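Long-range contacts in acetyl-CoA acetyltransferase (PDB 6BN2), which probably catalyses the reversible condensation of two acetyl-CoA molecules to acetoacetyl-CoA and coenzyme A, as a member of the thiolase family: residues M9-A17 and A107-E116; P53-V64 and G82-N93. All blocks are in the same frame, centred on the assembly; numbering follows the deposited sequence. Where two conformers were deposited one is given.

Contact 1 of 2, residues M9-A17 and A107-E116; sequences MKEVFIVSA and AQAVKAGDVE
K10, in the loop leading into strand 12-17, passes K111 of helix 107-111, their CA atoms 5.2 Å apart. The two short axes approach to 9.1 Å and are inclined at 129° between their N-to-C directions. This is strand-on-helix packing in the N-terminal half of the thiolase fold. The helix closes in a Schellman motif, with G113 the first residue to leave helical geometry.

V12 supplies the apolar part. Its CG2 lies 3.6 Å from K111 CG and also meets V110 CG1, while CG1 faces A107 CB. K111 crosses V12 at about a right angle, as it does M9, whose CG touches K111 CE at 3.6 Å; K111 NZ is hydrogen-bonded to Y286 OH of the same chain.

The polar part is K10. Extended beyond CG, its chain passes the V110 carbonyl, with CD 3.7 Å from V110 O, and carries NZ to a 2.7 Å salt bridge with E116 OE2. E116 bends at chi2 (-71°) to meet it crosswise, and its OE1 is also bound by S268 OG. One water bridges the pair a second time, accepting from K10 NZ and donating to E116 OE1. Another water links K10 N to K111 O.

Beyond the contact, strand 12-24 lies between strands 258-268 and 281-290, V12 touching L266 and I283. Past the helix end, D114 binds K310, Y286 and Q108, all three of the second subunit.

Contact 2 of 2, residues P53-V64 and G82-N93; sequences PAEIQDVYMGNV and GLPNTTPTTAVN
The ring of Y60 lies beside T90, both side chains pointing the same way, with CD2 4.1 Å from T90 CB; M105 and A106 of helix 98-111 also pack on Y60. The strands beneath, 59-62 and 89-93, are the parallel pair of a beta-alpha-beta unit whose connection includes helix 73-80. At the strand entrance the D58 and P88 side chains cross at about a right angle, OD1 3.7 Å from P88 CB. D58 OD1 accepts V59 N on its anti side, while P88 O takes only a weak bond from the same N-H. D58 OD2 is salt-bridged to K101 of the second subunit.

Parallel-strand bonds follow: T90 N meets V59 O nearly head-on (C=O...N 173°), M61 N reaches T90 O at 3.0 Å, V92 N approaches M61 O from 40° above the carbonyl plane, and N63 N closes on V92 O. Near the start, V59 CG2 and L83 CD1 meet tip to tip at 3.6 Å, and L83 CD2 fits against P53 CB and I56 CB. At the far end N93 CG, opposite its own N (chi1 179°), carries the side chain across V64, about 8 Å from H356, the predicted proton acceptor. N93 OD1 is bound by V95 N and lies 3.9 Å from V64 CG1.

Overall arrangement
From the N terminus, residues 9-17 lead into a central strand of the mixed sheet, and contact 1 closes a long loop when the chain returns at 107-116. Contact 2 is nested inside that loop: 53-64 pairs with 82-93 after a short excursion through helix 73-80, adding strand 89-93 at the outer margin of the sheet within this chain. The chain then enters helix 98-111, which carries it back from contact 2 to contact 1. The two meet directly, Q57 OE1 probably accepting a hydrogen bond from E116 N, just before strand 117-125 joins 59-62. Both contacts also reach the second subunit.

Contact 1 of 2, residues M9-A17 and A107-E116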
loop_
_atom_site.group_PDB
_atom_site.type_symbol
_atom_site.label_atom_id
_atom_site.label_comp_id
_atom_site.label_asym_id
_atom_site.label_seq_id
_atom_site.Cartn_x
_atom_site.Cartn_y
_atom_site.Cartn_z
ATOM N N MET A 9 -10.121 -16.124 -19.118
ATOM C CA MET A 9 -9.171 -15.221 -18.477
ATOM C C MET A 9 -7.734 -15.726 -18.666
ATOM O O MET A 9 -7.494 -16.933 -18.606
ATOM C CB MET A 9 -9.493 -15.078 -16.984
ATOM C CG MET A 9 -9.180 -13.708 -16.391
ATOM S SD MET A 9 -10.420 -12.442 -16.760
ATOM C CE MET A 9 -11.881 -13.144 -15.993
ATOM N N LYS A 10 -6.799 -14.795 -18.895
ATOM C CA LYS A 10 -5.383 -15.125 -19.028
ATOM C C LYS A 10 -4.887 -15.916 -17.828
ATOM O O LYS A 10 -5.222 -15.610 -16.681
ATOM C CB LYS A 10 -4.536 -13.853 -19.127
ATOM C CG LYS A 10 -4.431 -13.211 -20.475
ATOM C CD LYS A 10 -3.356 -12.147 -20.424
ATOM C CE LYS A 10 -3.354 -11.313 -21.682
ATOM N NZ LYS A 10 -2.173 -10.415 -21.719
ATOM N N GLU A 11 -4.033 -16.892 -18.089
ATOM C CA GLU A 11 -3.346 -17.565 -17.001
ATOM C C GLU A 11 -2.213 -16.697 -16.467
ATOM O O GLU A 11 -1.659 -15.850 -17.176
ATOM C CB GLU A 11 -2.792 -18.912 -17.472
ATOM C CG GLU A 11 -3.856 -19.903 -17.895
ATOM C CD GLU A 11 -3.261 -21.108 -18.600
ATOM O OE1 GLU A 11 -2.578 -20.918 -19.631
ATOM O OE2 GLU A 11 -3.466 -22.238 -18.117
ATOM N N VAL A 12 -1.873 -16.909 -15.198
ATOM C CA VAL A 12 -0.774 -16.210 -14.547
ATOM C C VAL A 12 0.162 -17.250 -13.974
ATOM O O VAL A 12 -0.265 -18.105 -13.189
ATOM C CB VAL A 12 -1.261 -15.278 -13.425
ATOM C CG1 VAL A 12 -0.086 -14.447 -12.885
ATOM C CG2 VAL A 12 -2.377 -14.392 -13.960
ATOM N N PHE A 13 1.427 -17.174 -14.356
ATOM C CA PHE A 13 2.432 -18.132 -13.923
ATOM C C PHE A 13 3.468 -17.470 -13.035
ATOM O O PHE A 13 3.779 -16.291 -13.194
ATOM C CB PHE A 13 3.125 -18.748 -15.128
ATOM C CG PHE A 13 2.222 -19.594 -15.948
ATOM C CD1 PHE A 13 2.076 -20.946 -15.653
ATOM C CD2 PHE A 13 1.491 -19.045 -16.991
ATOM C CE1 PHE A 13 1.223 -21.739 -16.400
ATOM C CE2 PHE A 13 0.637 -19.834 -17.740
ATOM C CZ PHE A 13 0.505 -21.181 -17.445
ATOM N N ILE A 14 3.999 -18.245 -12.093
ATOM C CA ILE A 14 5.112 -17.818 -11.253
ATOM C C ILE A 14 6.364 -18.406 -11.871
ATOM O O ILE A 14 6.498 -19.635 -11.945
ATOM C CB ILE A 14 4.943 -18.293 -9.801
ATOM C CG1 ILE A 14 3.683 -17.674 -9.185
ATOM C CG2 ILE A 14 6.179 -17.916 -8.976
ATOM C CD1 ILE A 14 3.249 -18.383 -7.901
ATOM N N VAL A 15 7.269 -17.543 -12.338
ATOM C CA VAL A 15 8.468 -18.029 -13.021
ATOM C C VAL A 15 9.698 -17.999 -12.118
ATOM O O VAL A 15 10.695 -18.661 -12.436
ATOM C CB VAL A 15 8.736 -17.261 -14.339
ATOM C CG1 VAL A 15 7.666 -17.607 -15.386
ATOM C CG2 VAL A 15 8.828 -15.754 -14.123
ATOM N N SER A 16 9.663 -17.256 -11.016
ATOM C CA SER A 16 10.726 -17.347 -10.021
ATOM C C SER A 16 10.153 -16.897 -8.685
ATOM O O SER A 16 9.157 -16.170 -8.631
ATOM C CB SER A 16 11.944 -16.505 -10.411
ATOM O OG SER A 16 11.599 -15.137 -10.435
ATOM N N ALA A 17 10.789 -17.354 -7.610
ATOM C CA ALA A 17 10.274 -17.114 -6.261
ATOM C C ALA A 17 11.402 -17.322 -5.266
ATOM O O ALA A 17 11.942 -18.432 -5.175
ATOM C CB ALA A 17 9.102 -18.059 -5.952
ATOM N N ALA A 107 -1.287 -10.497 -9.934
ATOM C CA ALA A 107 -1.978 -11.439 -10.803
ATOM C C ALA A 107 -3.167 -10.770 -11.487
ATOM O O ALA A 107 -3.432 -11.007 -12.677
ATOM C CB ALA A 107 -2.409 -12.670 -9.993
ATOM N N GLN A 108 -3.873 -9.901 -10.763
ATOM C CA GLN A 108 -4.998 -9.195 -11.359
ATOM C C GLN A 108 -4.536 -8.251 -12.457
ATOM O O GLN A 108 -5.241 -8.075 -13.452
ATOM C CB GLN A 108 -5.777 -8.433 -10.284
ATOM C CG GLN A 108 -6.503 -9.395 -9.334
ATOM C CD GLN A 108 -7.113 -8.722 -8.135
ATOM O OE1 GLN A 108 -6.496 -7.876 -7.506
ATOM N NE2 GLN A 108 -8.347 -9.082 -7.819
ATOM N N ALA A 109 -3.360 -7.631 -12.293
ATOM C CA ALA A 109 -2.820 -6.780 -13.357
ATOM C C ALA A 109 -2.527 -7.586 -14.621
ATOM O O ALA A 109 -2.725 -7.090 -15.743
ATOM C CB ALA A 109 -1.550 -6.068 -12.877
ATOM N N VAL A 110 -2.058 -8.829 -14.464
ATOM C CA VAL A 110 -1.855 -9.696 -15.629
ATOM C C VAL A 110 -3.200 -10.092 -16.242
ATOM O O VAL A 110 -3.394 -10.006 -17.462
ATOM C CB VAL A 110 -1.025 -10.943 -15.257
ATOM C CG1 VAL A 110 -0.871 -11.888 -16.485
ATOM C CG2 VAL A 110 0.361 -10.544 -14.745
ATOM N N LYS A 111 -4.146 -10.533 -15.405
ATOM C CA LYS A 111 -5.442 -10.975 -15.926
ATOM C C LYS A 111 -6.214 -9.837 -16.583
ATOM O O LYS A 111 -6.978 -10.073 -17.533
ATOM C CB LYS A 111 -6.268 -11.606 -14.799
ATOM C CG LYS A 111 -5.697 -12.921 -14.328
ATOM C CD LYS A 111 -6.286 -13.393 -13.012
ATOM C CE LYS A 111 -7.729 -13.816 -13.136
ATOM N NZ LYS A 111 -8.153 -14.495 -11.858
ATOM N N ALA A 112 -6.038 -8.610 -16.092
ATOM C CA ALA A 112 -6.718 -7.448 -16.649
ATOM C C ALA A 112 -6.121 -7.008 -17.972
ATOM O O ALA A 112 -6.664 -6.090 -18.596
ATOM C CB ALA A 112 -6.681 -6.285 -15.654
ATOM N N GLY A 113 -5.019 -7.622 -18.391
ATOM C CA GLY A 113 -4.387 -7.340 -19.661
ATOM C C GLY A 113 -3.347 -6.246 -19.636
ATOM O O GLY A 113 -2.834 -5.881 -20.702
ATOM N N ASP A 114 -2.995 -5.730 -18.460
ATOM C CA ASP A 114 -2.209 -4.505 -18.400
ATOM C C ASP A 114 -0.712 -4.743 -18.368
ATOM O O ASP A 114 0.047 -3.873 -18.819
ATOM C CB ASP A 114 -2.603 -3.686 -17.174
ATOM C CG ASP A 114 -3.995 -3.147 -17.288
ATOM O OD1 ASP A 114 -4.285 -2.530 -18.331
ATOM O OD2 ASP A 114 -4.788 -3.357 -16.345
ATOM N N VAL A 115 -0.261 -5.881 -17.840
ATOM C CA VAL A 115 1.168 -6.189 -17.810
ATOM C C VAL A 115 1.374 -7.645 -18.200
ATOM O O VAL A 115 0.498 -8.495 -17.998
ATOM C CB VAL A 115 1.806 -5.937 -16.427
ATOM C CG1 VAL A 115 1.664 -4.446 -16.015
ATOM C CG2 VAL A 115 1.186 -6.867 -15.394
ATOM N N GLU A 116 2.559 -7.925 -18.752
ATOM C CA GLU A 116 2.977 -9.281 -19.089
ATOM C C GLU A 116 4.000 -9.845 -18.114
ATOM O O GLU A 116 4.168 -11.066 -18.057
ATOM C CB GLU A 116 3.579 -9.318 -20.498
ATOM C CG GLU A 116 2.633 -8.803 -21.580
ATOM C CD GLU A 116 1.492 -9.755 -21.851
ATOM O OE1 GLU A 116 1.749 -10.942 -22.213
ATOM O OE2 GLU A 116 0.335 -9.314 -21.718
HETATM O O HOH W 1 -1.771 -9.243 -19.497
HETATM O O HOH W 2 -0.558 -12.196 -22.998
HETATM O O HOH W 3 -7.497 -12.106 -19.136
#

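Contact 2 of 2, residues P53-V64 and G82-N93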
loop_
_atom_site.group_PDB
_atom_site.type_symbol
_atom_site.label_atom_id
_atom_site.label_comp_id
_atom_site.label_asym_id
_atom_site.label_seq_id
_atom_site.Cartn_x
_atom_site.Cartn_y
_atom_site.Cartn_z
ATOM N N PRO A 53 16.156 -7.003 -16.574
ATOM C CA PRO A 53 15.306 -6.231 -15.652
ATOM C C PRO A 53 14.287 -5.351 -16.355
ATOM O O PRO A 53 13.224 -5.061 -15.778
ATOM C CB PRO A 53 16.326 -5.403 -14.860
ATOM C CG PRO A 53 17.584 -6.234 -14.904
ATOM C CD PRO A 53 17.590 -6.846 -16.272
ATOM N N ALA A 54 14.567 -4.924 -17.591
ATOM C CA ALA A 54 13.624 -4.052 -18.279
ATOM C C ALA A 54 12.356 -4.777 -18.716
ATOM O O ALA A 54 11.412 -4.119 -19.177
ATOM C CB ALA A 54 14.292 -3.392 -19.489
ATOM N N GLU A 55 12.294 -6.106 -18.582
ATOM C CA GLU A 55 11.041 -6.790 -18.873
ATOM C C GLU A 55 9.988 -6.561 -17.791
ATOM O O GLU A 55 8.793 -6.775 -18.053
ATOM C CB GLU A 55 11.281 -8.289 -19.019
ATOM C CG GLU A 55 12.121 -8.688 -20.242
ATOM C CD GLU A 55 11.335 -8.693 -21.545
ATOM O OE1 GLU A 55 10.112 -8.434 -21.516
ATOM O OE2 GLU A 55 11.938 -8.983 -22.604
ATOM N N ILE A 56 10.402 -6.150 -16.590
ATOM C CA ILE A 56 9.476 -5.987 -15.463
ATOM C C ILE A 56 8.677 -4.701 -15.639
ATOM O O ILE A 56 9.254 -3.618 -15.785
ATOM C CB ILE A 56 10.239 -5.979 -14.129
ATOM C CG1 ILE A 56 10.922 -7.328 -13.897
ATOM C CG2 ILE A 56 9.289 -5.649 -12.968
ATOM C CD1 ILE A 56 9.963 -8.530 -14.006
ATOM N N GLN A 57 7.342 -4.804 -15.604
ATOM C CA GLN A 57 6.501 -3.638 -15.901
ATOM C C GLN A 57 5.921 -2.964 -14.667
ATOM O O GLN A 57 5.362 -1.858 -14.784
ATOM C CB GLN A 57 5.360 -4.039 -16.838
ATOM C CG GLN A 57 5.876 -4.389 -18.231
ATOM C CD GLN A 57 4.784 -4.983 -19.097
ATOM O OE1 GLN A 57 4.615 -6.202 -19.154
ATOM N NE2 GLN A 57 4.016 -4.117 -19.760
ATOM N N ASP A 58 6.038 -3.587 -13.499
ATOM C CA ASP A 58 5.528 -3.027 -12.253
ATOM C C ASP A 58 6.140 -3.849 -11.130
ATOM O O ASP A 58 6.627 -4.965 -11.345
ATOM C CB ASP A 58 3.988 -3.065 -12.191
ATOM C CG ASP A 58 3.387 -1.878 -11.423
ATOM O OD1 ASP A 58 4.058 -1.318 -10.527
ATOM O OD2 ASP A 58 2.215 -1.537 -11.709
ATOM N N VAL A 59 6.125 -3.272 -9.938
ATOM C CA VAL A 59 6.652 -3.902 -8.730
ATOM C C VAL A 59 5.667 -3.580 -7.620
ATOM O O VAL A 59 5.444 -2.398 -7.329
ATOM C CB VAL A 59 8.039 -3.362 -8.345
ATOM C CG1 VAL A 59 8.512 -3.994 -7.014
ATOM C CG2 VAL A 59 9.087 -3.605 -9.455
ATOM N N TYR A 60 5.108 -4.612 -6.984
ATOM C CA TYR A 60 4.245 -4.441 -5.811
ATOM C C TYR A 60 4.939 -5.089 -4.627
ATOM O O TYR A 60 5.224 -6.289 -4.668
ATOM C CB TYR A 60 2.882 -5.109 -5.981
ATOM C CG TYR A 60 1.977 -4.560 -7.067
ATOM C CD1 TYR A 60 0.854 -5.278 -7.456
ATOM C CD2 TYR A 60 2.245 -3.346 -7.707
ATOM C CE1 TYR A 60 0.008 -4.815 -8.436
ATOM C CE2 TYR A 60 1.399 -2.877 -8.706
ATOM C CZ TYR A 60 0.281 -3.608 -9.062
ATOM O OH TYR A 60 -0.595 -3.143 -10.038
ATOM N N MET A 61 5.211 -4.316 -3.575
ATOM C CA MET A 61 5.856 -4.875 -2.387
ATOM C C MET A 61 5.010 -4.623 -1.150
ATOM O O MET A 61 4.702 -3.466 -0.827
ATOM C CB MET A 61 7.260 -4.291 -2.183
ATOM C CG MET A 61 8.250 -4.719 -3.270
ATOM S SD MET A 61 8.584 -6.521 -3.313
ATOM C CE MET A 61 9.869 -6.630 -2.043
ATOM N N GLY A 62 4.684 -5.700 -0.438
ATOM C CA GLY A 62 4.067 -5.556 0.877
ATOM C C GLY A 62 5.051 -4.966 1.877
ATOM O O GLY A 62 6.246 -5.250 1.844
ATOM N N ASN A 63 4.531 -4.119 2.769
ATOM C CA ASN A 63 5.385 -3.422 3.731
ATOM C C ASN A 63 4.466 -2.786 4.769
ATOM O O ASN A 63 3.737 -1.858 4.435
ATOM C CB ASN A 63 6.218 -2.393 2.964
ATOM C CG ASN A 63 7.310 -1.726 3.791
ATOM O OD1 ASN A 63 7.706 -2.159 4.892
ATOM N ND2 ASN A 63 7.817 -0.665 3.241
ATOM N N VAL A 64 4.437 -3.318 5.995
ATOM C CA VAL A 64 3.414 -2.896 6.950
ATOM C C VAL A 64 3.845 -1.642 7.697
ATOM O O VAL A 64 3.009 -0.782 8.027
ATOM C CB VAL A 64 3.109 -4.033 7.931
ATOM C CG1 VAL A 64 2.081 -3.568 8.970
ATOM C CG2 VAL A 64 2.586 -5.237 7.151
ATOM N N GLY A 82 18.421 -3.245 -9.061
ATOM C CA GLY A 82 18.895 -3.082 -10.412
ATOM C C GLY A 82 17.818 -2.936 -11.461
ATOM O O GLY A 82 18.142 -2.967 -12.657
ATOM N N LEU A 83 16.550 -2.822 -11.061
ATOM C CA LEU A 83 15.519 -2.487 -12.034
ATOM C C LEU A 83 15.730 -1.053 -12.505
ATOM O O LEU A 83 16.211 -0.210 -11.740
ATOM C CB LEU A 83 14.128 -2.644 -11.432
ATOM C CG LEU A 83 13.748 -4.117 -11.185
ATOM C CD1 LEU A 83 12.511 -4.257 -10.321
ATOM C CD2 LEU A 83 13.497 -4.794 -12.524
ATOM N N PRO A 84 15.400 -0.752 -13.757
ATOM C CA PRO A 84 15.646 0.601 -14.274
ATOM C C PRO A 84 14.666 1.617 -13.699
ATOM O O PRO A 84 13.617 1.271 -13.158
ATOM C CB PRO A 84 15.455 0.444 -15.786
ATOM C CG PRO A 84 14.519 -0.698 -15.928
ATOM C CD PRO A 84 14.928 -1.665 -14.813
ATOM N N ASN A 85 15.030 2.898 -13.854
ATOM C CA ASN A 85 14.178 3.981 -13.361
ATOM C C ASN A 85 12.916 4.155 -14.195
ATOM O O ASN A 85 12.111 5.050 -13.897
ATOM C CB ASN A 85 14.993 5.289 -13.285
ATOM C CG ASN A 85 15.488 5.790 -14.642
ATOM O OD1 ASN A 85 14.915 5.504 -15.693
ATOM N ND2 ASN A 85 16.559 6.576 -14.612
ATOM N N THR A 86 12.721 3.319 -15.213
ATOM C CA THR A 86 11.482 3.287 -15.976
ATOM C C THR A 86 10.461 2.313 -15.385
ATOM O O THR A 86 9.387 2.133 -15.970
ATOM C CB THR A 86 11.784 2.945 -17.447
ATOM O OG1 THR A 86 12.589 1.748 -17.506
ATOM C CG2 THR A 86 12.561 4.092 -18.117
ATOM N N THR A 87 10.765 1.690 -14.240
ATOM C CA THR A 87 9.886 0.699 -13.620
ATOM C C THR A 87 8.937 1.342 -12.613
ATOM O O THR A 87 9.400 1.827 -11.567
ATOM C CB THR A 87 10.708 -0.365 -12.899
ATOM O OG1 THR A 87 11.782 -0.796 -13.746
ATOM C CG2 THR A 87 9.828 -1.570 -12.540
ATOM N N PRO A 88 7.622 1.303 -12.836
ATOM C CA PRO A 88 6.678 1.738 -11.784
ATOM C C PRO A 88 6.741 0.841 -10.554
ATOM O O PRO A 88 7.020 -0.358 -10.650
ATOM C CB PRO A 88 5.308 1.619 -12.465
ATOM C CG PRO A 88 5.633 1.744 -13.954
ATOM C CD PRO A 88 6.929 0.965 -14.089
ATOM N N THR A 89 6.433 1.420 -9.384
ATOM C CA THR A 89 6.480 0.652 -8.133
ATOM C C THR A 89 5.413 1.143 -7.157
ATOM O O THR A 89 5.120 2.341 -7.101
ATOM C CB THR A 89 7.853 0.772 -7.429
ATOM O OG1 THR A 89 8.067 2.136 -7.049
ATOM C CG2 THR A 89 9.009 0.354 -8.342
ATOM N N THR A 90 4.889 0.222 -6.337
ATOM C CA THR A 90 3.867 0.540 -5.330
ATOM C C THR A 90 4.068 -0.329 -4.086
ATOM O O THR A 90 4.365 -1.517 -4.198
ATOM C CB THR A 90 2.446 0.310 -5.900
ATOM O OG1 THR A 90 2.189 1.256 -6.949
ATOM C CG2 THR A 90 1.347 0.469 -4.818
ATOM N N ALA A 91 3.879 0.254 -2.903
ATOM C CA ALA A 91 3.921 -0.505 -1.654
ATOM C C ALA A 91 2.504 -0.756 -1.155
ATOM O O ALA A 91 1.650 0.135 -1.213
ATOM C CB ALA A 91 4.735 0.232 -0.578
ATOM N N VAL A 92 2.247 -1.970 -0.663
ATOM C CA VAL A 92 0.891 -2.340 -0.254
ATOM C C VAL A 92 0.883 -2.772 1.208
ATOM O O VAL A 92 1.848 -3.364 1.714
ATOM C CB VAL A 92 0.285 -3.414 -1.194
ATOM C CG1 VAL A 92 1.164 -3.638 -2.414
ATOM C CG2 VAL A 92 -0.032 -4.696 -0.491
ATOM N N ASN A 93 -0.191 -2.418 1.908
ATOM C CA ASN A 93 -0.313 -2.667 3.344
ATOM C C ASN A 93 -1.692 -3.252 3.643
ATOM O O ASN A 93 -2.688 -2.526 3.754
ATOM C CB ASN A 93 -0.072 -1.376 4.123
ATOM C CG ASN A 93 -0.210 -1.564 5.624
ATOM O OD1 ASN A 93 -0.388 -2.677 6.128
ATOM N ND2 ASN A 93 -0.135 -0.455 6.352
HETATM O O HOH W 4 11.556 -2.219 -16.040
HETATM O O HOH W 5 3.197 0.953 -9.535
HETATM O O HOH W 6 0.479 0.012 9.224
#